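Long-range contacts in CrtC domain-containing protein (Fusarium vanettenii 77-13-4, PDB 7A0Q), which is a kievitone hydratase, a lyase that probably adds water to the phytoalexin kievitone, built on two lipocalin-like beta domains: residues Y73-H78 against V145-T150; L136-N141 against I149-T154; A181-S186 against L194-A199. All blocks are in the same frame, centred on the assembly; numbering follows the deposited sequence.

Interaction 1: Y73-H78 against V145-T150; sequences YVVLAH and VTFDIT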
loop_
_atom_site.group_PDB
_atom_site.type_symbol
_atom_site.label_atom_id
_atom_site.label_comp_id
_atom_site.label_asym_id
_atom_site.label_seq_id
_atom_site.Cartn_x
_atom_site.Cartn_y
_atom_site.Cartn_z
ATOM N N TYR A 73 -4.266 -8.381 -12.725
ATOM C CA TYR A 73 -3.114 -8.620 -11.872
ATOM C C TYR A 73 -3.112 -7.581 -10.767
ATOM O O TYR A 73 -3.675 -6.496 -10.913
ATOM C CB TYR A 73 -1.791 -8.526 -12.643
ATOM C CG TYR A 73 -1.642 -9.568 -13.729
ATOM C CD1 TYR A 73 -2.180 -9.356 -14.989
ATOM C CD2 TYR A 73 -0.962 -10.760 -13.489
ATOM C CE1 TYR A 73 -2.051 -10.311 -15.987
ATOM C CE2 TYR A 73 -0.830 -11.724 -14.486
ATOM C CZ TYR A 73 -1.378 -11.487 -15.730
ATOM O OH TYR A 73 -1.255 -12.425 -16.737
ATOM N N VAL A 74 -2.466 -7.920 -9.657
ATOM C CA VAL A 74 -2.109 -6.942 -8.632
ATOM C C VAL A 74 -0.589 -6.937 -8.550
ATOM O O VAL A 74 0.033 -7.992 -8.367
ATOM C CB VAL A 74 -2.757 -7.259 -7.275
ATOM C CG1 VAL A 74 -2.219 -6.324 -6.201
ATOM C CG2 VAL A 74 -4.275 -7.132 -7.371
ATOM N N VAL A 75 0.013 -5.765 -8.719
ATOM C CA VAL A 75 1.465 -5.632 -8.783
ATOM C C VAL A 75 1.919 -4.691 -7.677
ATOM O O VAL A 75 1.419 -3.564 -7.571
ATOM C CB VAL A 75 1.928 -5.114 -10.156
ATOM C CG1 VAL A 75 3.438 -4.939 -10.155
ATOM C CG2 VAL A 75 1.524 -6.105 -11.241
ATOM N N LEU A 76 2.887 -5.139 -6.891
ATOM C CA LEU A 76 3.406 -4.385 -5.759
ATOM C C LEU A 76 4.840 -3.953 -6.025
ATOM O O LEU A 76 5.632 -4.723 -6.570
ATOM C CB LEU A 76 3.379 -5.242 -4.501
ATOM C CG LEU A 76 2.123 -5.255 -3.647
ATOM C CD1 LEU A 76 0.831 -5.324 -4.459
ATOM C CD2 LEU A 76 2.231 -6.442 -2.740
ATOM N N ALA A 77 5.171 -2.724 -5.639
ATOM C CA ALA A 77 6.543 -2.233 -5.667
ATOM C C ALA A 77 6.799 -1.456 -4.385
ATOM O O ALA A 77 5.947 -0.669 -3.962
ATOM C CB ALA A 77 6.803 -1.327 -6.869
ATOM N N HIS A 78 7.971 -1.655 -3.777
ATOM C CA HIS A 78 8.249 -0.995 -2.507
ATOM C C HIS A 78 9.746 -0.777 -2.338
ATOM O O HIS A 78 10.516 -1.737 -2.436
ATOM C CB HIS A 78 7.715 -1.844 -1.355
ATOM C CG HIS A 78 8.027 -1.289 -0.002
ATOM N ND1 HIS A 78 8.431 -2.083 1.048
ATOM C CD2 HIS A 78 8.002 -0.019 0.471
ATOM C CE1 HIS A 78 8.630 -1.328 2.116
ATOM N NE2 HIS A 78 8.386 -0.070 1.789
ATOM N N VAL A 145 9.686 -11.329 -12.123
ATOM C CA VAL A 145 9.005 -10.111 -11.672
ATOM C C VAL A 145 9.527 -8.935 -12.492
ATOM O O VAL A 145 10.477 -8.250 -12.099
ATOM C CB VAL A 145 9.194 -9.863 -10.163
ATOM C CG1 VAL A 145 8.425 -8.608 -9.729
ATOM C CG2 VAL A 145 8.725 -11.046 -9.358
ATOM N N THR A 146 8.925 -8.703 -13.651
ATOM C CA THR A 146 9.372 -7.662 -14.562
ATOM C C THR A 146 8.171 -6.826 -14.976
ATOM O O THR A 146 7.160 -7.370 -15.426
ATOM C CB THR A 146 10.060 -8.269 -15.797
ATOM O OG1 THR A 146 11.315 -8.843 -15.405
ATOM C CG2 THR A 146 10.322 -7.196 -16.846
ATOM N N PHE A 147 8.262 -5.515 -14.781
ATOM C CA PHE A 147 7.157 -4.628 -15.124
ATOM C C PHE A 147 7.698 -3.212 -15.207
ATOM O O PHE A 147 8.812 -2.921 -14.769
ATOM C CB PHE A 147 5.991 -4.732 -14.119
ATOM C CG PHE A 147 6.382 -4.480 -12.678
ATOM C CD1 PHE A 147 6.554 -3.181 -12.201
ATOM C CD2 PHE A 147 6.543 -5.544 -11.797
ATOM C CE1 PHE A 147 6.911 -2.955 -10.869
ATOM C CE2 PHE A 147 6.881 -5.322 -10.447
ATOM C CZ PHE A 147 7.057 -4.024 -9.997
ATOM N N ASP A 148 6.896 -2.331 -15.793
ATOM C CA ASP A 148 7.289 -0.931 -15.959
ATOM C C ASP A 148 5.986 -0.137 -15.983
ATOM O O ASP A 148 5.327 -0.031 -17.019
ATOM C CB ASP A 148 8.115 -0.742 -17.226
ATOM C CG ASP A 148 8.710 0.649 -17.352
ATOM O OD1 ASP A 148 8.396 1.528 -16.526
ATOM O OD2 ASP A 148 9.490 0.867 -18.305
ATOM N N ILE A 149 5.604 0.378 -14.818
ATOM C CA ILE A 149 4.276 0.927 -14.581
ATOM C C ILE A 149 4.415 2.409 -14.273
ATOM O O ILE A 149 5.176 2.786 -13.375
ATOM C CB ILE A 149 3.583 0.205 -13.410
ATOM C CG1 ILE A 149 3.504 -1.296 -13.692
ATOM C CG2 ILE A 149 2.225 0.808 -13.169
ATOM C CD1 ILE A 149 2.974 -2.132 -12.519
ATOM N N THR A 150 3.683 3.251 -15.002
ATOM C CA THR A 150 3.637 4.668 -14.682
ATOM C C THR A 150 2.252 5.044 -14.182
ATOM O O THR A 150 1.257 4.398 -14.514
ATOM C CB THR A 150 4.003 5.546 -15.882
ATOM O OG1 THR A 150 3.103 5.291 -16.972
ATOM C CG2 THR A 150 5.441 5.272 -16.312
#
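Phe-147 is the first residue of 145-150 to meet 73-78, and its ring turns one face to Val-75. Val-75 CG1 sits 3.6 Å from the centroid of the Phe-147 ring, only 15° off the ring normal: a CH-pi contact over the face, displaced a little toward the CE2 side, where Val-75 CG1 comes to 3.5 Å from Phe-147 CE2. The second torsion of Phe-147 (chi2 79°) sets the ring plane that presents this face to the methyl. At the ring's edge, Ala-77 CB reaches Phe-147 CZ at 4.1 Å. Two residues on, Ile-149 sends its CD1 to the same valine, 3.7 Å from Val-75 CG1, so this one methyl touches both the aromatic face and the isoleucine tip. The contact is apolar and fully buried, consistent with two strand layers of the lipocalin-like domain facing each other. The two strands run almost perpendicular, 86° apart, with axes 9.5 Å from each other at closest approach. Strand 72-81 is hydrogen-bonded between strands 58-66 and 86-94, while strand 145-152 lies between 136-142 and 171-189; Leu-187 of the last also packs on Phe-147.

Interaction 2: L136-N141 against I149-T154; sequences LRSYSN and ITYDAT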
loop_
_atom_site.group_PDB
_atom_site.type_symbol
_atom_site.label_atom_id
_atom_site.label_comp_id
_atom_site.label_asym_id
_atom_site.label_seq_id
_atom_site.Cartn_x
_atom_site.Cartn_y
_atom_site.Cartn_z
ATOM N N LEU A 136 4.718 9.223 -12.072
ATOM C CA LEU A 136 5.588 8.418 -11.231
ATOM C C LEU A 136 5.743 7.063 -11.899
ATOM O O LEU A 136 4.884 6.650 -12.685
ATOM C CB LEU A 136 4.996 8.248 -9.821
ATOM C CG LEU A 136 4.836 9.537 -9.024
ATOM C CD1 LEU A 136 3.889 9.299 -7.833
ATOM C CD2 LEU A 136 6.189 10.026 -8.546
ATOM N N ARG A 137 6.829 6.360 -11.582
ATOM C CA ARG A 137 7.136 5.090 -12.232
ATOM C C ARG A 137 7.601 4.073 -11.203
ATOM O O ARG A 137 8.527 4.353 -10.435
ATOM C CB ARG A 137 8.210 5.265 -13.313
ATOM C CG ARG A 137 8.529 3.976 -14.091
ATOM C CD ARG A 137 9.732 4.150 -15.051
ATOM N NE ARG A 137 9.536 5.266 -15.970
ATOM C CZ ARG A 137 8.883 5.183 -17.130
ATOM N NH1 ARG A 137 8.361 4.029 -17.521
ATOM N NH2 ARG A 137 8.747 6.257 -17.895
ATOM N N SER A 138 6.957 2.903 -11.193
ATOM C CA SER A 138 7.416 1.728 -10.449
ATOM C C SER A 138 7.881 0.688 -11.457
ATOM O O SER A 138 7.106 0.284 -12.325
ATOM C CB SER A 138 6.311 1.142 -9.563
ATOM O OG SER A 138 5.949 2.041 -8.531
ATOM N N TYR A 139 9.130 0.243 -11.342
ATOM C CA TYR A 139 9.669 -0.654 -12.358
ATOM C C TYR A 139 10.529 -1.741 -11.728
ATOM O O TYR A 139 11.134 -1.559 -10.666
ATOM C CB TYR A 139 10.471 0.120 -13.416
ATOM C CG TYR A 139 11.714 0.771 -12.868
ATOM C CD1 TYR A 139 11.640 1.995 -12.206
ATOM C CD2 TYR A 139 12.957 0.158 -12.984
ATOM C CE1 TYR A 139 12.770 2.597 -11.683
ATOM C CE2 TYR A 139 14.104 0.758 -12.468
ATOM C CZ TYR A 139 13.999 1.978 -11.826
ATOM O OH TYR A 139 15.116 2.586 -11.296
ATOM N N SER A 140 10.564 -2.887 -12.404
ATOM C CA SER A 140 11.265 -4.065 -11.922
ATOM C C SER A 140 11.791 -4.825 -13.129
ATOM O O SER A 140 11.097 -4.941 -14.148
ATOM C CB SER A 140 10.336 -4.957 -11.081
ATOM O OG SER A 140 11.011 -6.124 -10.635
ATOM N N ASN A 141 13.034 -5.331 -13.005
ATOM C CA ASN A 141 13.705 -6.094 -14.064
ATOM C C ASN A 141 14.403 -7.264 -13.385
ATOM O O ASN A 141 15.632 -7.349 -13.320
ATOM C CB ASN A 141 14.681 -5.228 -14.848
ATOM C CG ASN A 141 13.978 -4.154 -15.630
ATOM O OD1 ASN A 141 13.357 -4.428 -16.661
ATOM N ND2 ASN A 141 14.052 -2.924 -15.144
ATOM N N ILE A 149 5.604 0.378 -14.818
ATOM C CA ILE A 149 4.276 0.927 -14.581
ATOM C C ILE A 149 4.415 2.409 -14.273
ATOM O O ILE A 149 5.176 2.786 -13.375
ATOM C CB ILE A 149 3.583 0.205 -13.410
ATOM C CG1 ILE A 149 3.504 -1.296 -13.692
ATOM C CG2 ILE A 149 2.225 0.808 -13.169
ATOM C CD1 ILE A 149 2.974 -2.132 -12.519
ATOM N N THR A 150 3.683 3.251 -15.002
ATOM C CA THR A 150 3.637 4.668 -14.682
ATOM C C THR A 150 2.252 5.044 -14.182
ATOM O O THR A 150 1.257 4.398 -14.514
ATOM C CB THR A 150 4.003 5.546 -15.882
ATOM O OG1 THR A 150 3.103 5.291 -16.972
ATOM C CG2 THR A 150 5.441 5.272 -16.312
ATOM N N TYR A 151 2.192 6.071 -13.340
ATOM C CA TYR A 151 0.890 6.474 -12.828
ATOM C C TYR A 151 0.882 7.970 -12.555
ATOM O O TYR A 151 1.921 8.604 -12.348
ATOM C CB TYR A 151 0.468 5.665 -11.574
ATOM C CG TYR A 151 1.600 5.322 -10.632
ATOM C CD1 TYR A 151 2.436 4.238 -10.882
ATOM C CD2 TYR A 151 1.839 6.093 -9.498
ATOM C CE1 TYR A 151 3.492 3.939 -10.033
ATOM C CE2 TYR A 151 2.889 5.799 -8.649
ATOM C CZ TYR A 151 3.704 4.720 -8.917
ATOM O OH TYR A 151 4.754 4.433 -8.073
ATOM N N ASP A 152 -0.327 8.522 -12.592
ATOM C CA ASP A 152 -0.588 9.957 -12.548
ATOM C C ASP A 152 -1.616 10.173 -11.444
ATOM O O ASP A 152 -2.689 9.561 -11.469
ATOM C CB ASP A 152 -1.104 10.423 -13.921
ATOM C CG ASP A 152 -1.471 11.901 -13.979
ATOM O OD1 ASP A 152 -1.422 12.610 -12.954
ATOM O OD2 ASP A 152 -1.819 12.364 -15.097
ATOM N N ALA A 153 -1.280 11.025 -10.473
ATOM C CA ALA A 153 -2.038 11.124 -9.224
ATOM C C ALA A 153 -3.331 11.924 -9.407
ATOM O O ALA A 153 -3.598 12.906 -8.714
ATOM C CB ALA A 153 -1.166 11.731 -8.136
ATOM N N THR A 154 -4.158 11.442 -10.338
ATOM C CA THR A 154 -5.479 11.982 -10.638
ATOM C C THR A 154 -6.514 11.577 -9.592
ATOM O O THR A 154 -7.613 11.139 -9.938
ATOM C CB THR A 154 -5.906 11.483 -12.024
ATOM O OG1 THR A 154 -6.091 10.054 -11.961
ATOM C CG2 THR A 154 -4.853 11.815 -13.052
#
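Leu-136 and Tyr-151 exchange two backbone hydrogen bonds, as do Ser-138 and Ile-149, in an antiparallel beta hairpin of the N-terminal lipocalin-like domain. Leu-136 N reaches Tyr-151 O at 2.9 Å and Tyr-151 N returns to Leu-136 O; between these hydrogen-bonded pairs, Arg-137 and Thr-150 form the non-hydrogen-bonded one, their CA atoms 4.3 Å apart. Their side chains lie side by side and point the same way. Thr-150 CG2 sits over one face of the guanidinium, 3.4 Å from Arg-137 NH1, while the charge itself is met by salt bridges to Asp-148 through NH1 and to Glu-128 through NE. The other face of the sheet carries Leu-136, Ser-138, Ile-149 and Tyr-151. Tyr-151 CG stands between its backbone N and carbonyl carbon (chi1 37°), and the ring leans over the neighbouring strand, one face above Leu-136 O. Leu-136 CB packs 3.4 Å from Tyr-151 CE2, with Leu-136 CD1 next to the same ring carbon. Ser-138 OG, also hydrogen-bonded to Ser-61 OG, lies at the ring's edge near its plane and shares a hydrogen bond of 2.7 Å with Tyr-151 OH.

Interaction 3: A181-S186 against L194-A199; sequences AKTEGS and LAIDPA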
loop_
_atom_site.group_PDB
_atom_site.type_symbol
_atom_site.label_atom_id
_atom_site.label_comp_id
_atom_site.label_asym_id
_atom_site.label_seq_id
_atom_site.Cartn_x
_atom_site.Cartn_y
_atom_site.Cartn_z
ATOM N N ALA A 181 -4.852 6.301 -8.807
ATOM C CA ALA A 181 -4.102 7.008 -9.837
ATOM C C ALA A 181 -4.243 6.327 -11.194
ATOM O O ALA A 181 -4.196 5.099 -11.297
ATOM C CB ALA A 181 -2.616 7.068 -9.457
ATOM N N LYS A 182 -4.412 7.139 -12.236
ATOM C CA LYS A 182 -4.387 6.624 -13.603
ATOM C C LYS A 182 -3.069 5.911 -13.871
ATOM O O LYS A 182 -1.996 6.432 -13.561
ATOM C CB LYS A 182 -4.592 7.775 -14.593
ATOM C CG LYS A 182 -4.665 7.341 -16.049
ATOM C CD LYS A 182 -4.894 8.541 -16.962
ATOM C CE LYS A 182 -4.803 8.107 -18.427
ATOM N NZ LYS A 182 -4.943 9.249 -19.375
ATOM N N THR A 183 -3.154 4.719 -14.462
ATOM C CA THR A 183 -2.029 3.806 -14.599
ATOM C C THR A 183 -1.851 3.378 -16.050
ATOM O O THR A 183 -2.821 3.021 -16.718
ATOM C CB THR A 183 -2.270 2.571 -13.725
ATOM O OG1 THR A 183 -2.521 2.995 -12.378
ATOM C CG2 THR A 183 -1.086 1.635 -13.763
ATOM N N GLU A 184 -0.598 3.377 -16.513
ATOM C CA GLU A 184 -0.224 2.917 -17.849
ATOM C C GLU A 184 1.048 2.084 -17.742
ATOM O O GLU A 184 1.680 2.009 -16.687
ATOM C CB GLU A 184 -0.011 4.092 -18.814
ATOM C CG GLU A 184 -1.255 4.928 -19.057
ATOM C CD GLU A 184 -1.023 6.005 -20.088
ATOM O OE1 GLU A 184 -0.891 7.184 -19.695
ATOM O OE2 GLU A 184 -0.967 5.671 -21.291
ATOM N N GLY A 185 1.434 1.456 -18.854
ATOM C CA GLY A 185 2.688 0.735 -18.920
ATOM C C GLY A 185 2.474 -0.738 -19.222
ATOM O O GLY A 185 1.532 -1.120 -19.922
ATOM N N SER A 186 3.356 -1.566 -18.664
ATOM C CA SER A 186 3.324 -2.979 -18.998
ATOM C C SER A 186 3.803 -3.833 -17.833
ATOM O O SER A 186 4.471 -3.358 -16.908
ATOM C CB SER A 186 4.188 -3.269 -20.233
ATOM O OG SER A 186 5.563 -3.146 -19.917
ATOM N N LEU A 194 2.596 -7.587 -21.561
ATOM C CA LEU A 194 1.193 -7.199 -21.624
ATOM C C LEU A 194 1.044 -5.716 -21.327
ATOM O O LEU A 194 1.673 -5.195 -20.403
ATOM C CB LEU A 194 0.355 -7.993 -20.623
ATOM C CG LEU A 194 0.456 -9.511 -20.664
ATOM C CD1 LEU A 194 -0.514 -10.098 -19.666
ATOM C CD2 LEU A 194 0.147 -9.996 -22.065
ATOM N N ALA A 195 0.187 -5.049 -22.092
ATOM C CA ALA A 195 -0.064 -3.621 -21.930
ATOM C C ALA A 195 -1.191 -3.374 -20.935
ATOM O O ALA A 195 -2.228 -4.044 -20.963
ATOM C CB ALA A 195 -0.423 -2.975 -23.269
ATOM N N ILE A 196 -0.981 -2.400 -20.057
ATOM C CA ILE A 196 -1.984 -2.026 -19.068
ATOM C C ILE A 196 -3.082 -1.215 -19.743
ATOM O O ILE A 196 -2.803 -0.305 -20.532
ATOM C CB ILE A 196 -1.327 -1.235 -17.926
ATOM C CG1 ILE A 196 -0.370 -2.150 -17.155
ATOM C CG2 ILE A 196 -2.382 -0.631 -16.988
ATOM C CD1 ILE A 196 0.494 -1.407 -16.112
ATOM N N ASP A 197 -4.341 -1.537 -19.432
ATOM C CA ASP A 197 -5.472 -0.759 -19.926
ATOM C C ASP A 197 -5.760 0.363 -18.935
ATOM O O ASP A 197 -6.306 0.092 -17.852
ATOM C CB ASP A 197 -6.700 -1.644 -20.108
ATOM C CG ASP A 197 -7.898 -0.891 -20.673
ATOM O OD1 ASP A 197 -7.864 0.352 -20.757
ATOM O OD2 ASP A 197 -8.886 -1.561 -21.039
ATOM N N PRO A 198 -5.455 1.622 -19.260
ATOM C CA PRO A 198 -5.663 2.697 -18.272
ATOM C C PRO A 198 -7.126 2.940 -17.923
ATOM O O PRO A 198 -7.402 3.547 -16.883
ATOM C CB PRO A 198 -5.042 3.927 -18.942
ATOM C CG PRO A 198 -5.086 3.622 -20.417
ATOM C CD PRO A 198 -4.985 2.125 -20.562
ATOM N N ALA A 199 -8.081 2.489 -18.739
ATOM C CA ALA A 199 -9.476 2.688 -18.376
ATOM C C ALA A 199 -9.943 1.718 -17.299
ATOM O O ALA A 199 -10.978 1.960 -16.668
ATOM C CB ALA A 199 -10.369 2.552 -19.617
HETATM O O HOH W 1 -5.693 3.853 -14.877
HETATM O O HOH W 2 -0.628 1.256 -20.966
#
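Gly-185 and Ile-196 meet in an antiparallel beta hairpin of strands 171-189 and 192-195, in the N-terminal lipocalin-like domain and well away from the centre of the chain. They hold the one direct hydrogen bond between 181-186 and 194-199, and the pairing is continued by two water bridges. Ile-196 N points almost straight at Gly-185 O, 2.8 Å away with 173° at the hydrogen. Next to it Ser-186 and Ala-195 make a non-hydrogen-bonded antiparallel pair, and Ser-186 CA comes 3.1 Å from Leu-194 O in a CA-H...O contact. Further along, water stands in for direct pairing. One molecule accepts from Gly-185 N and donates to Ile-196 O, the latter bond 2.7 Å long; another does the same between Thr-183 N and Pro-198 O. Gly-185 has a positive phi (119°), and a CB there would be jammed against the carbonyl oxygen of Glu-184.

Ile-196 has the largest area covered in this contact. With chi2 extended (172°), its CD1 reaches the backbone of 181-186, 3.7 Å from Glu-184 O. CG2 meets Thr-183 CG2 at 4.1 Å, the two side chains crossing obliquely. Ile-149 packs on both Thr-183 and Ile-196 from strand 145-152. On the outer side, Pro-198 CA makes a CA-H...O contact of 3.3 Å with Thr-183 O, and Pro-198 CB rests against Glu-184 CG and the Lys-182 CE methylene. Thr-183 OG1 gives its proton to Ala-181 O and has Thr-203 OG1 as a further partner. Beyond the contact, Asp-197 OD1 takes the N-H of Ala-199 in an Asx turn. The chemistry implies that beyond Ala-195 one direct bond, two water bridges and the apolar packing of Ile-196 and Pro-198 join the segments.

How the interactions relate
Interactions 1 and 2 both use strand 145-152, and interaction 3 borders it through strand 171-189. Interactions 1 and 2, with centres 8 Å apart, share Ile-149 and Thr-150: Phe-147 and Ile-149 face strand 72-81 across the core, while Ile-149, Thr-150 and Tyr-151 pair with 136-141 within the sheet. Phe-147 CD1 also packs 3.5 Å from Ser-138 O. Interaction 3 adds the strand on the other side of 145-152, through probable backbone hydrogen bonds from Thr-150 N to Glu-184 O (2.9 Å) and Asp-152 N to Lys-182 O (2.8 Å). Ile-149 CG2 touches Thr-183 CG2 at 3.5 Å, carrying the apolar layer from interaction 1 into interaction 3. The bound magnesium ion is about 14 Å from the Ala-77 side chain.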